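Local coordinates for transcription termination factor FttA (Methanosarcina mazei, PDB 2XR1), which probably terminates archaeal transcription by cutting nascent RNA at the polymerase exit channel, acting as a homodimeric zinc-dependent endonuclease and 5'-3' exonuclease, at residues B[202-207]-B[320-325]; B[347-352]-B[371-376]; B[31-36]-B[164-169]. All coordinates share one frame; numbering follows the deposited sequence.

Contacts 1 and 2 both belong to the metallo-beta-lactamase sandwich, while contact 3 fastens the N-terminal KH region to the helix 159-173. Centres of contacts 1 and 2 lie about 13 Å apart, and the two meet where Leu-202 CD1 packs against Val-350 CG1 at 4.1 Å, one residue from each sheet. Residues 320-325 and 347-352 belong to the same sheet, with strand 337-343 between them. Contact 3 stands apart: its centre is about 17 Å from that of contact 1 and about 26 Å from that of contact 2. None of the three builds the two-zinc site, but strand 348-352 ends three residues before Asp-355, which binds both zinc ions.

Contact 1 (B[202-207]-B[320-325]); sequences LSTPES and APDIKL
Two hairpin turns, one from each sheet of the metallo-beta-lactamase sandwich, meet where Thr-204 and Ser-207 approach the carboxylate of Asp-322. The first turn joins strands 199-203 and 208-211; the second joins 317-320 and 323-329. Thr-204 and Asp-322 reach for each other tip to tip, and Thr-204 OG1 donates to Asp-322 OD2 at 2.8 Å, using the syn lone pair of that oxygen. On the other carboxylate oxygen, Asp-322 OD1 lies 2.8 Å from Ser-207 OG, probably as a hydrogen-bond acceptor, although another acceptor competes for the serine proton. Thr-204 OG1 is also an acceptor: it takes the backbone N-H of Glu-206 at 3.1 Å, which makes an ST turn. Chi1 of 80° sets OG1 between the backbone N and the carbonyl carbon, within reach of both Glu-206 N and Asp-322. Across the contact the Glu-206 side chain offers its aliphatic part, CG 3.6 Å from Asp-322 OD2. Its chain then bends at chi2 and carries the carboxylate off to the backbone N-H groups of Thr-178 and Ser-179. Beside the polar group, Ile-323 CD1 packs on Ser-207 CB at 3.9 Å and begins the apolar interior, where Ile-323 and Leu-202 both rest on Phe-341. Asp-322 thus binds the Thr-204 hydroxyl through one oxygen and probably that of Ser-207 through the other. This ties the turns at the strand ends together; the hydroxyls would tend to favour the Asp-322 anion, while the Glu-206 carboxylate, 5.6 Å away (Glu-206 OE2 to Asp-322 OD2), would oppose it somewhat.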
ATOM      1  N   LEU B 202       9.364   4.267   0.685  1.00 26.91           N
ATOM      2  CA  LEU B 202       9.638   4.108   2.109  1.00 26.59           C
ATOM      3  C   LEU B 202       8.782   5.141   2.787  1.00 27.33           C
ATOM      4  O   LEU B 202       8.792   6.278   2.389  1.00 27.60           O
ATOM      5  CB  LEU B 202      11.108   4.371   2.397  1.00 25.69           C
ATOM      6  CG  LEU B 202      11.599   4.571   3.824  1.00 27.64           C
ATOM      7  CD1 LEU B 202      11.403   3.345   4.716  1.00 27.64           C
ATOM      8  CD2 LEU B 202      13.088   4.975   3.705  1.00 25.90           C
ATOM      9  N   SER B 203       8.016   4.755   3.797  1.00 27.67           N
ATOM     10  CA  SER B 203       7.082   5.685   4.358  1.00 28.99           C
ATOM     11  C   SER B 203       7.002   5.550   5.861  1.00 29.94           C
ATOM     12  O   SER B 203       7.277   4.473   6.433  1.00 29.39           O
ATOM     13  CB  SER B 203       5.697   5.577   3.697  1.00 30.08           C
ATOM     14  OG  SER B 203       4.954   4.496   4.226  1.00 32.92           O
ATOM     15  N   THR B 204       6.676   6.690   6.485  1.00 30.55           N
ATOM     16  CA  THR B 204       6.472   6.768   7.913  1.00 31.63           C
ATOM     17  C   THR B 204       5.209   7.572   8.052  1.00 33.26           C
ATOM     18  O   THR B 204       4.615   7.935   7.066  1.00 32.61           O
ATOM     19  CB  THR B 204       7.663   7.455   8.634  1.00 31.60           C
ATOM     20  OG1 THR B 204       7.576   8.896   8.516  1.00 32.51           O
ATOM     21  CG2 THR B 204       8.943   6.947   8.071  1.00 28.24           C
ATOM     22  N   PRO B 205       4.780   7.828   9.278  1.00 35.17           N
ATOM     23  CA  PRO B 205       3.591   8.656   9.406  1.00 37.49           C
ATOM     24  C   PRO B 205       3.782  10.087   8.922  1.00 38.33           C
ATOM     25  O   PRO B 205       2.792  10.754   8.572  1.00 39.78           O
ATOM     26  CB  PRO B 205       3.284   8.620  10.914  1.00 39.38           C
ATOM     27  CG  PRO B 205       3.914   7.371  11.416  1.00 38.27           C
ATOM     28  CD  PRO B 205       5.077   7.052  10.495  1.00 35.41           C
ATOM     29  N   GLU B 206       5.030  10.561   8.905  1.00 38.31           N
ATOM     30  CA  GLU B 206       5.322  11.956   8.520  1.00 39.92           C
ATOM     31  C   GLU B 206       5.864  12.030   7.096  1.00 38.24           C
ATOM     32  O   GLU B 206       5.928  13.094   6.519  1.00 39.16           O
ATOM     33  CB  GLU B 206       6.395  12.571   9.425  1.00 40.86           C
ATOM     34  CG  GLU B 206       6.264  12.302  10.934  1.00 45.63           C
ATOM     35  CD  GLU B 206       5.242  13.189  11.648  1.00 53.03           C
ATOM     36  OE1 GLU B 206       4.750  14.181  11.042  1.00 57.17           O
ATOM     37  OE2 GLU B 206       4.944  12.898  12.844  1.00 58.69           O
ATOM     38  N   SER B 207       6.292  10.924   6.521  1.00 36.03           N
ATOM     39  CA  SER B 207       7.129  11.048   5.376  1.00 34.89           C
ATOM     40  C   SER B 207       7.002   9.918   4.391  1.00 33.41           C
ATOM     41  O   SER B 207       6.730   8.775   4.751  1.00 32.59           O
ATOM     42  CB  SER B 207       8.575  11.177   5.849  1.00 33.95           C
ATOM     43  OG  SER B 207       8.623  12.275   6.733  1.00 37.22           O
ATOM     44  N   ALA B 320      13.976  14.828   5.653  1.00 32.37           N
ATOM     45  CA  ALA B 320      12.622  14.888   6.146  1.00 32.88           C
ATOM     46  C   ALA B 320      12.651  15.062   7.658  1.00 34.29           C
ATOM     47  O   ALA B 320      13.681  14.938   8.295  1.00 33.71           O
ATOM     48  CB  ALA B 320      11.854  13.643   5.749  1.00 31.03           C
ATOM     49  N   PRO B 321      11.513  15.407   8.249  1.00 36.67           N
ATOM     50  CA  PRO B 321      11.561  15.686   9.682  1.00 38.55           C
ATOM     51  C   PRO B 321      12.035  14.482  10.516  1.00 37.73           C
ATOM     52  O   PRO B 321      12.430  14.643  11.647  1.00 38.91           O
ATOM     53  CB  PRO B 321      10.111  16.020  10.026  1.00 40.63           C
ATOM     54  CG  PRO B 321       9.473  16.400   8.737  1.00 40.28           C
ATOM     55  CD  PRO B 321      10.196  15.683   7.658  1.00 37.58           C
ATOM     56  N   ASP B 322      11.968  13.280   9.963  1.00 35.71           N
ATOM     57  CA  ASP B 322      12.310  12.099  10.733  1.00 35.48           C
ATOM     58  C   ASP B 322      13.152  11.121   9.958  1.00 32.74           C
ATOM     59  O   ASP B 322      13.225   9.967  10.329  1.00 32.13           O
ATOM     60  CB  ASP B 322      11.041  11.409  11.239  1.00 36.72           C
ATOM     61  CG  ASP B 322      10.071  10.958  10.094  1.00 38.18           C
ATOM     62  OD1 ASP B 322      10.218  11.335   8.892  1.00 38.12           O
ATOM     63  OD2 ASP B 322       9.149  10.194  10.418  1.00 40.39           O
ATOM     64  N   ILE B 323      13.795  11.574   8.889  1.00 31.23           N
ATOM     65  CA  ILE B 323      14.621  10.689   8.092  1.00 29.36           C
ATOM     66  C   ILE B 323      15.943  11.336   7.736  1.00 28.75           C
ATOM     67  O   ILE B 323      15.949  12.445   7.231  1.00 29.18           O
ATOM     68  CB  ILE B 323      13.914  10.231   6.813  1.00 28.01           C
ATOM     69  CG1 ILE B 323      12.558   9.630   7.145  1.00 28.45           C
ATOM     70  CG2 ILE B 323      14.767   9.193   6.085  1.00 25.32           C
ATOM     71  CD1 ILE B 323      11.845   9.133   5.953  1.00 27.70           C
ATOM     72  N   LYS B 324      17.035  10.639   8.045  1.00 27.98           N
ATOM     73  CA  LYS B 324      18.369  11.057   7.647  1.00 28.66           C
ATOM     74  C   LYS B 324      18.912  10.051   6.671  1.00 26.70           C
ATOM     75  O   LYS B 324      18.831   8.863   6.917  1.00 26.31           O
ATOM     76  CB  LYS B 324      19.303  11.101   8.843  1.00 29.93           C
ATOM     77  CG  LYS B 324      19.116  12.288   9.694  1.00 33.49           C
ATOM     78  CD  LYS B 324      20.160  12.331  10.772  1.00 37.87           C
ATOM     79  CE  LYS B 324      19.848  13.411  11.844  1.00 42.67           C
ATOM     80  NZ  LYS B 324      18.411  13.357  12.282  1.00 44.96           N
ATOM     81  N   LEU B 325      19.486  10.535   5.590  1.00 26.06           N
ATOM     82  CA  LEU B 325      20.023   9.703   4.509  1.00 24.85           C
ATOM     83  C   LEU B 325      21.536   9.849   4.426  1.00 25.59           C
ATOM     84  O   LEU B 325      22.070  10.956   4.585  1.00 25.70           O
ATOM     85  CB  LEU B 325      19.440  10.153   3.175  1.00 23.99           C
ATOM     86  CG  LEU B 325      20.127   9.614   1.904  1.00 23.41           C
ATOM     87  CD1 LEU B 325      19.981   8.088   1.782  1.00 17.88           C
ATOM     88  CD2 LEU B 325      19.617  10.320   0.621  1.00 20.46           C
TER

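Contact 2 (B[347-352]-B[371-376])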
ATOM      1  N   LEU B 347      14.781   4.960  15.697  1.00 40.21           N
ATOM      2  CA  LEU B 347      13.641   4.075  15.659  1.00 39.35           C
ATOM      3  C   LEU B 347      14.008   2.864  14.817  1.00 36.67           C
ATOM      4  O   LEU B 347      13.867   1.744  15.251  1.00 37.19           O
ATOM      5  CB  LEU B 347      12.400   4.794  15.122  1.00 39.60           C
ATOM      6  CG  LEU B 347      11.732   5.767  16.113  1.00 43.27           C
ATOM      7  CD1 LEU B 347      10.452   6.414  15.573  1.00 42.71           C
ATOM      8  CD2 LEU B 347      11.408   5.020  17.363  1.00 45.18           C
ATOM      9  N   HIS B 348      14.524   3.098  13.623  1.00 33.55           N
ATOM     10  CA  HIS B 348      14.809   2.041  12.716  1.00 31.04           C
ATOM     11  C   HIS B 348      15.830   2.509  11.699  1.00 29.01           C
ATOM     12  O   HIS B 348      15.995   3.710  11.452  1.00 28.19           O
ATOM     13  CB  HIS B 348      13.514   1.630  12.019  1.00 31.20           C
ATOM     14  CG  HIS B 348      13.567   0.273  11.380  1.00 30.78           C
ATOM     15  ND1 HIS B 348      13.283  -0.884  12.070  1.00 32.25           N
ATOM     16  CD2 HIS B 348      13.856  -0.108  10.113  1.00 30.28           C
ATOM     17  CE1 HIS B 348      13.415  -1.920  11.264  1.00 30.77           C
ATOM     18  NE2 HIS B 348      13.751  -1.479  10.067  1.00 28.87           N
ATOM     19  N   ASN B 349      16.559   1.557  11.135  1.00 27.54           N
ATOM     20  CA  ASN B 349      17.531   1.871  10.105  1.00 26.01           C
ATOM     21  C   ASN B 349      17.358   0.872   8.994  1.00 25.22           C
ATOM     22  O   ASN B 349      17.423  -0.337   9.258  1.00 25.01           O
ATOM     23  CB  ASN B 349      18.978   1.770  10.618  1.00 26.40           C
ATOM     24  CG  ASN B 349      19.287   2.745  11.684  1.00 26.18           C
ATOM     25  OD1 ASN B 349      19.895   3.808  11.423  1.00 25.87           O
ATOM     26  ND2 ASN B 349      18.916   2.403  12.901  1.00 25.75           N
ATOM     27  N   VAL B 350      17.170   1.368   7.769  1.00 24.23           N
ATOM     28  CA  VAL B 350      16.943   0.495   6.644  1.00 23.80           C
ATOM     29  C   VAL B 350      17.936   0.854   5.547  1.00 23.24           C
ATOM     30  O   VAL B 350      18.159   2.022   5.292  1.00 23.87           O
ATOM     31  CB  VAL B 350      15.474   0.565   6.105  1.00 22.98           C
ATOM     32  CG1 VAL B 350      15.014   1.949   6.025  1.00 22.79           C
ATOM     33  CG2 VAL B 350      15.387  -0.033   4.721  1.00 22.36           C
ATOM     34  N   VAL B 351      18.524  -0.155   4.919  1.00 22.29           N
ATOM     35  CA  VAL B 351      19.421   0.037   3.799  1.00 21.41           C
ATOM     36  C   VAL B 351      18.861  -0.477   2.491  1.00 20.99           C
ATOM     37  O   VAL B 351      18.424  -1.604   2.387  1.00 21.02           O
ATOM     38  CB  VAL B 351      20.740  -0.663   4.046  1.00 21.68           C
ATOM     39  CG1 VAL B 351      21.512  -0.718   2.798  1.00 22.05           C
ATOM     40  CG2 VAL B 351      21.535   0.076   5.158  1.00 23.26           C
ATOM     41  N   PHE B 352      18.834   0.383   1.491  1.00 21.08           N
ATOM     42  CA  PHE B 352      18.487  -0.033   0.166  1.00 21.44           C
ATOM     43  C   PHE B 352      19.783  -0.120  -0.533  1.00 21.54           C
ATOM     44  O   PHE B 352      20.464   0.867  -0.586  1.00 22.57           O
ATOM     45  CB  PHE B 352      17.660   1.029  -0.529  1.00 21.28           C
ATOM     46  CG  PHE B 352      16.224   1.019  -0.142  1.00 24.10           C
ATOM     47  CD1 PHE B 352      15.818   1.566   1.068  1.00 26.62           C
ATOM     48  CD2 PHE B 352      15.251   0.492  -1.003  1.00 25.45           C
ATOM     49  CE1 PHE B 352      14.468   1.567   1.445  1.00 26.77           C
ATOM     50  CE2 PHE B 352      13.915   0.488  -0.636  1.00 27.91           C
ATOM     51  CZ  PHE B 352      13.519   1.034   0.600  1.00 27.91           C
ATOM     52  N   PHE B 371      27.786  -0.103   8.905  1.00 31.46           N
ATOM     53  CA  PHE B 371      26.942   1.078   9.151  1.00 31.28           C
ATOM     54  C   PHE B 371      26.797   1.227  10.643  1.00 32.55           C
ATOM     55  O   PHE B 371      26.982   0.282  11.346  1.00 33.89           O
ATOM     56  CB  PHE B 371      25.536   0.961   8.517  1.00 29.80           C
ATOM     57  CG  PHE B 371      25.522   0.422   7.122  1.00 27.55           C
ATOM     58  CD1 PHE B 371      25.749   1.239   6.060  1.00 26.91           C
ATOM     59  CD2 PHE B 371      25.247  -0.919   6.883  1.00 28.17           C
ATOM     60  CE1 PHE B 371      25.705   0.739   4.745  1.00 26.69           C
ATOM     61  CE2 PHE B 371      25.218  -1.424   5.620  1.00 27.12           C
ATOM     62  CZ  PHE B 371      25.448  -0.586   4.523  1.00 25.69           C
ATOM     63  N   PRO B 372      26.465   2.416  11.140  1.00 33.42           N
ATOM     64  CA  PRO B 372      26.365   2.468  12.600  1.00 35.32           C
ATOM     65  C   PRO B 372      25.296   1.532  13.109  1.00 35.19           C
ATOM     66  O   PRO B 372      25.538   0.895  14.135  1.00 35.95           O
ATOM     67  CB  PRO B 372      26.005   3.938  12.891  1.00 35.69           C
ATOM     68  CG  PRO B 372      26.485   4.685  11.684  1.00 34.06           C
ATOM     69  CD  PRO B 372      26.267   3.739  10.530  1.00 32.95           C
ATOM     70  N   ARG B 373      24.159   1.460  12.367  1.00 33.49           N
ATOM     71  CA  ARG B 373      23.059   0.547  12.631  1.00 33.62           C
ATOM     72  C   ARG B 373      22.305   0.153  11.350  1.00 32.19           C
ATOM     73  O   ARG B 373      22.262   0.910  10.381  1.00 32.37           O
ATOM     74  CB  ARG B 373      22.118   1.163  13.661  1.00 35.36           C
ATOM     75  CG  ARG B 373      22.534   0.857  15.117  1.00 39.90           C
ATOM     76  CD  ARG B 373      21.472   1.205  16.175  1.00 45.63           C
ATOM     77  NE  ARG B 373      20.079   0.957  15.746  1.00 47.33           N
ATOM     78  CZ  ARG B 373      19.002   1.453  16.367  1.00 49.48           C
ATOM     79  NH1 ARG B 373      19.132   2.196  17.469  1.00 50.12           N
ATOM     80  NH2 ARG B 373      17.777   1.200  15.883  1.00 49.12           N
ATOM     81  N   VAL B 374      21.774  -1.067  11.301  1.00 32.12           N
ATOM     82  CA  VAL B 374      20.952  -1.550  10.163  1.00 30.27           C
ATOM     83  C   VAL B 374      19.994  -2.617  10.634  1.00 30.46           C
ATOM     84  O   VAL B 374      20.426  -3.688  10.964  1.00 31.82           O
ATOM     85  CB  VAL B 374      21.711  -2.354   9.094  1.00 29.37           C
ATOM     86  CG1 VAL B 374      21.095  -2.072   7.711  1.00 27.40           C
ATOM     87  CG2 VAL B 374      23.153  -2.100   9.136  1.00 29.54           C
ATOM     88  N   GLU B 375      18.711  -2.367  10.635  1.00 29.47           N
ATOM     89  CA  GLU B 375      17.824  -3.402  11.046  1.00 30.21           C
ATOM     90  C   GLU B 375      17.275  -4.142   9.827  1.00 28.71           C
ATOM     91  O   GLU B 375      17.093  -5.347   9.903  1.00 29.55           O
ATOM     92  CB  GLU B 375      16.746  -2.855  11.960  1.00 31.90           C
ATOM     93  CG  GLU B 375      17.234  -2.583  13.416  1.00 34.90           C
ATOM     94  CD  GLU B 375      18.093  -1.297  13.600  1.00 37.10           C
ATOM     95  OE1 GLU B 375      17.809  -0.314  12.906  1.00 37.08           O
ATOM     96  OE2 GLU B 375      19.031  -1.227  14.464  1.00 41.08           O
ATOM     97  N   THR B 376      17.054  -3.446   8.709  1.00 26.88           N
ATOM     98  CA  THR B 376      16.478  -4.025   7.488  1.00 25.99           C
ATOM     99  C   THR B 376      17.352  -3.726   6.279  1.00 25.09           C
ATOM    100  O   THR B 376      17.768  -2.593   6.096  1.00 24.14           O
ATOM    101  CB  THR B 376      15.085  -3.377   7.203  1.00 26.38           C
ATOM    102  OG1 THR B 376      14.224  -3.556   8.335  1.00 29.23           O
ATOM    103  CG2 THR B 376      14.398  -3.951   5.973  1.00 23.37           C
TER
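Val-350 pairs with Thr-376 in a parallel bridge, CA to CA 4.6 Å, with Val-351 N donating to Thr-376 O and Asn-349 O accepting from both Glu-375 N and Thr-376 N. The side chains reinforce this junction. Glu-375 OE1 receives Asn-349 ND2 at 2.9 Å, a nearly straight bond (163°) on its syn lone pair and in the amide plane, and takes a weak second bond from Asn-349 N. The other oxygen, Glu-375 OE2, makes a salt bridge to Arg-373 NE at 2.7 Å, so the carboxylate is held at both oxygens. His-348, with CG anti to its backbone N (chi1 -161°), swings its ring back to the second segment: NE2 shares a hydrogen bond of 2.7 Å with Thr-376 OG1 at the ring edge, while Glu-375 CB sits over one face in a CH-pi contact. Val-351 CG2 lies over the centre of the Phe-371 ring, 4.0 Å from the centroid, and also meets Val-374 CG1. Strand 348-352 is flanked by antiparallel 337-343 and parallel 376-380; on the sandwich interior, Val-350 packs on Leu-202 and Phe-352 on Phe-200, both from strand 199-203.

Contact 3 (B[31-36]-B[164-169])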
ATOM      1  N   GLU B  31      19.217  30.669   6.438  1.00 43.49           N
ATOM      2  CA  GLU B  31      18.186  30.004   5.637  1.00 44.31           C
ATOM      3  C   GLU B  31      18.438  28.513   5.559  1.00 41.82           C
ATOM      4  O   GLU B  31      19.542  28.088   5.449  1.00 40.54           O
ATOM      5  CB  GLU B  31      18.242  30.486   4.187  1.00 46.23           C
ATOM      6  CG  GLU B  31      17.562  31.826   3.917  1.00 52.45           C
ATOM      7  CD  GLU B  31      16.010  31.761   3.975  1.00 58.88           C
ATOM      8  OE1 GLU B  31      15.421  30.655   3.859  1.00 60.06           O
ATOM      9  OE2 GLU B  31      15.384  32.823   4.148  1.00 65.58           O
ATOM     10  N   PHE B  32      17.383  27.733   5.590  1.00 42.76           N
ATOM     11  CA  PHE B  32      17.423  26.336   5.246  1.00 42.15           C
ATOM     12  C   PHE B  32      17.367  26.226   3.727  1.00 42.80           C
ATOM     13  O   PHE B  32      16.381  26.620   3.136  1.00 43.87           O
ATOM     14  CB  PHE B  32      16.203  25.630   5.800  1.00 43.78           C
ATOM     15  CG  PHE B  32      16.145  25.570   7.299  1.00 45.59           C
ATOM     16  CD1 PHE B  32      17.168  24.960   8.044  1.00 46.44           C
ATOM     17  CD2 PHE B  32      15.031  26.058   7.971  1.00 48.42           C
ATOM     18  CE1 PHE B  32      17.090  24.881   9.425  1.00 48.66           C
ATOM     19  CE2 PHE B  32      14.951  25.983   9.338  1.00 52.19           C
ATOM     20  CZ  PHE B  32      15.986  25.390  10.071  1.00 52.13           C
ATOM     21  N   GLU B  33      18.432  25.726   3.091  1.00 43.00           N
ATOM     22  CA  GLU B  33      18.412  25.531   1.640  1.00 45.46           C
ATOM     23  C   GLU B  33      18.648  24.075   1.348  1.00 46.43           C
ATOM     24  O   GLU B  33      19.743  23.556   1.529  1.00 46.89           O
ATOM     25  CB  GLU B  33      19.423  26.420   0.926  1.00 46.84           C
ATOM     26  CG  GLU B  33      19.137  27.901   1.126  1.00 48.97           C
ATOM     27  CD  GLU B  33      20.153  28.845   0.459  1.00 54.02           C
ATOM     28  OE1 GLU B  33      21.073  28.354  -0.254  1.00 57.19           O
ATOM     29  OE2 GLU B  33      20.021  30.088   0.663  1.00 54.33           O
ATOM     30  N   GLY B  34      17.589  23.401   0.926  1.00 47.53           N
ATOM     31  CA  GLY B  34      17.610  21.958   0.848  1.00 49.63           C
ATOM     32  C   GLY B  34      17.976  21.396   2.212  1.00 48.60           C
ATOM     33  O   GLY B  34      17.566  21.937   3.256  1.00 44.97           O
ATOM     34  N   PRO B  35      18.790  20.326   2.217  1.00 52.36           N
ATOM     35  CA  PRO B  35      19.186  19.690   3.454  1.00 53.55           C
ATOM     36  C   PRO B  35      19.943  20.595   4.426  1.00 51.87           C
ATOM     37  O   PRO B  35      19.919  20.308   5.599  1.00 52.93           O
ATOM     38  CB  PRO B  35      20.073  18.563   2.978  1.00 58.69           C
ATOM     39  CG  PRO B  35      19.600  18.282   1.656  1.00 60.81           C
ATOM     40  CD  PRO B  35      19.329  19.596   1.066  1.00 56.94           C
ATOM     41  N   GLN B  36      20.563  21.681   3.949  1.00 50.60           N
ATOM     42  CA  GLN B  36      21.522  22.457   4.738  1.00 49.78           C
ATOM     43  C   GLN B  36      20.946  23.685   5.433  1.00 46.08           C
ATOM     44  O   GLN B  36      20.043  24.341   4.934  1.00 44.68           O
ATOM     45  CB  GLN B  36      22.653  22.978   3.834  1.00 51.49           C
ATOM     46  CG  GLN B  36      23.456  21.941   3.125  1.00 58.92           C
ATOM     47  CD  GLN B  36      24.634  22.536   2.405  1.00 63.16           C
ATOM     48  OE1 GLN B  36      25.776  22.250   2.733  1.00 69.70           O
ATOM     49  NE2 GLN B  36      24.362  23.370   1.420  1.00 62.80           N
ATOM     50  N   GLU B 164      14.945  29.456  -5.112  1.00 55.03           N
ATOM     51  CA  GLU B 164      13.588  29.384  -4.612  1.00 56.41           C
ATOM     52  C   GLU B 164      13.131  27.966  -4.350  1.00 53.18           C
ATOM     53  O   GLU B 164      12.441  27.717  -3.367  1.00 53.87           O
ATOM     54  CB  GLU B 164      12.643  30.093  -5.575  1.00 59.62           C
ATOM     55  CG  GLU B 164      11.249  30.361  -5.013  1.00 64.62           C
ATOM     56  CD  GLU B 164      11.240  31.236  -3.709  1.00 71.06           C
ATOM     57  OE1 GLU B 164      11.607  32.461  -3.757  1.00 71.90           O
ATOM     58  OE2 GLU B 164      10.852  30.666  -2.638  1.00 72.26           O
ATOM     59  N   ILE B 165      13.516  27.031  -5.216  1.00 50.46           N
ATOM     60  CA  ILE B 165      13.214  25.625  -5.013  1.00 47.06           C
ATOM     61  C   ILE B 165      13.958  25.096  -3.791  1.00 45.72           C
ATOM     62  O   ILE B 165      13.423  24.265  -3.079  1.00 44.94           O
ATOM     63  CB  ILE B 165      13.638  24.778  -6.229  1.00 45.61           C
ATOM     64  CG1 ILE B 165      12.810  25.111  -7.444  1.00 45.54           C
ATOM     65  CG2 ILE B 165      13.512  23.247  -5.959  1.00 42.04           C
ATOM     66  CD1 ILE B 165      13.502  24.764  -8.700  1.00 44.05           C
ATOM     67  N   LEU B 166      15.198  25.528  -3.556  1.00 45.57           N
ATOM     68  CA  LEU B 166      15.917  25.111  -2.352  1.00 44.07           C
ATOM     69  C   LEU B 166      15.226  25.628  -1.096  1.00 45.42           C
ATOM     70  O   LEU B 166      15.138  24.905  -0.104  1.00 44.62           O
ATOM     71  CB  LEU B 166      17.389  25.548  -2.362  1.00 44.51           C
ATOM     72  CG  LEU B 166      18.348  24.839  -3.352  1.00 43.33           C
ATOM     73  CD1 LEU B 166      19.775  25.223  -3.076  1.00 44.63           C
ATOM     74  CD2 LEU B 166      18.219  23.345  -3.324  1.00 39.87           C
ATOM     75  N   LYS B 167      14.722  26.855  -1.130  1.00 47.73           N
ATOM     76  CA  LYS B 167      14.040  27.399   0.032  1.00 49.43           C
ATOM     77  C   LYS B 167      12.790  26.614   0.351  1.00 48.12           C
ATOM     78  O   LYS B 167      12.450  26.441   1.520  1.00 48.25           O
ATOM     79  CB  LYS B 167      13.619  28.836  -0.189  1.00 52.99           C
ATOM     80  CG  LYS B 167      14.690  29.862  -0.000  1.00 56.09           C
ATOM     81  CD  LYS B 167      14.065  31.271   0.001  1.00 61.82           C
ATOM     82  CE  LYS B 167      14.778  32.218  -0.954  1.00 64.92           C
ATOM     83  NZ  LYS B 167      13.899  33.384  -1.299  1.00 70.04           N
ATOM     84  N   THR B 168      12.085  26.169  -0.684  1.00 46.84           N
ATOM     85  CA  THR B 168      10.785  25.511  -0.490  1.00 46.31           C
ATOM     86  C   THR B 168      11.006  24.117   0.080  1.00 42.53           C
ATOM     87  O   THR B 168      10.375  23.707   1.043  1.00 42.15           O
ATOM     88  CB  THR B 168       9.923  25.500  -1.820  1.00 47.08           C
ATOM     89  OG1 THR B 168       9.603  26.855  -2.182  1.00 50.92           O
ATOM     90  CG2 THR B 168       8.614  24.756  -1.630  1.00 45.71           C
ATOM     91  N   VAL B 169      11.923  23.409  -0.539  1.00 39.98           N
ATOM     92  CA  VAL B 169      12.338  22.087  -0.092  1.00 37.55           C
ATOM     93  C   VAL B 169      12.867  22.141   1.333  1.00 38.04           C
ATOM     94  O   VAL B 169      12.549  21.273   2.150  1.00 36.47           O
ATOM     95  CB  VAL B 169      13.416  21.547  -1.021  1.00 35.24           C
ATOM     96  CG1 VAL B 169      14.083  20.352  -0.410  1.00 32.72           C
ATOM     97  CG2 VAL B 169      12.777  21.232  -2.351  1.00 34.63           C
TER
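Leu-166 of helix 159-173 packs against Glu-33 and Gly-34, where strand 30-33 runs into its hairpin turn. Its CB lies 3.9 Å from Gly-34 N and 4.0 Å from Glu-33 CB. From there CG stands anti to the carbonyl carbon (chi1 -71°), and of the two methyls CD1 lies 4.2 Å from Glu-33 CB while CD2 turns to the glycine, 4.4 Å from Gly-34 CA. The backbone of the same residue gives the polar link: Gly-34 N donates to Leu-166 O at 3.1 Å, almost straight at 174°, though it comes from above the carbonyl plane. Gly-34 is the second residue of a type II' turn from Glu-33 to Gln-36, and its positive phi suits that position. Beyond it, Val-169 CG1 rests on Gly-34 CA at 4.1 Å. The aliphatic part of Lys-167 runs past Glu-31, CG 4.0 Å from Glu-31 OE1. The axes of strand 31-33 and helix segment 164-169 run at 102°, close to perpendicular. Helix 7-18 covers Phe-32, whose ring stacks with His-174, and strand 36-41 pairs alongside. Tyr-267 of strand 266-268 touches both Pro-35 and Val-169, joining KH region and helix to the metallo-beta-lactamase domain.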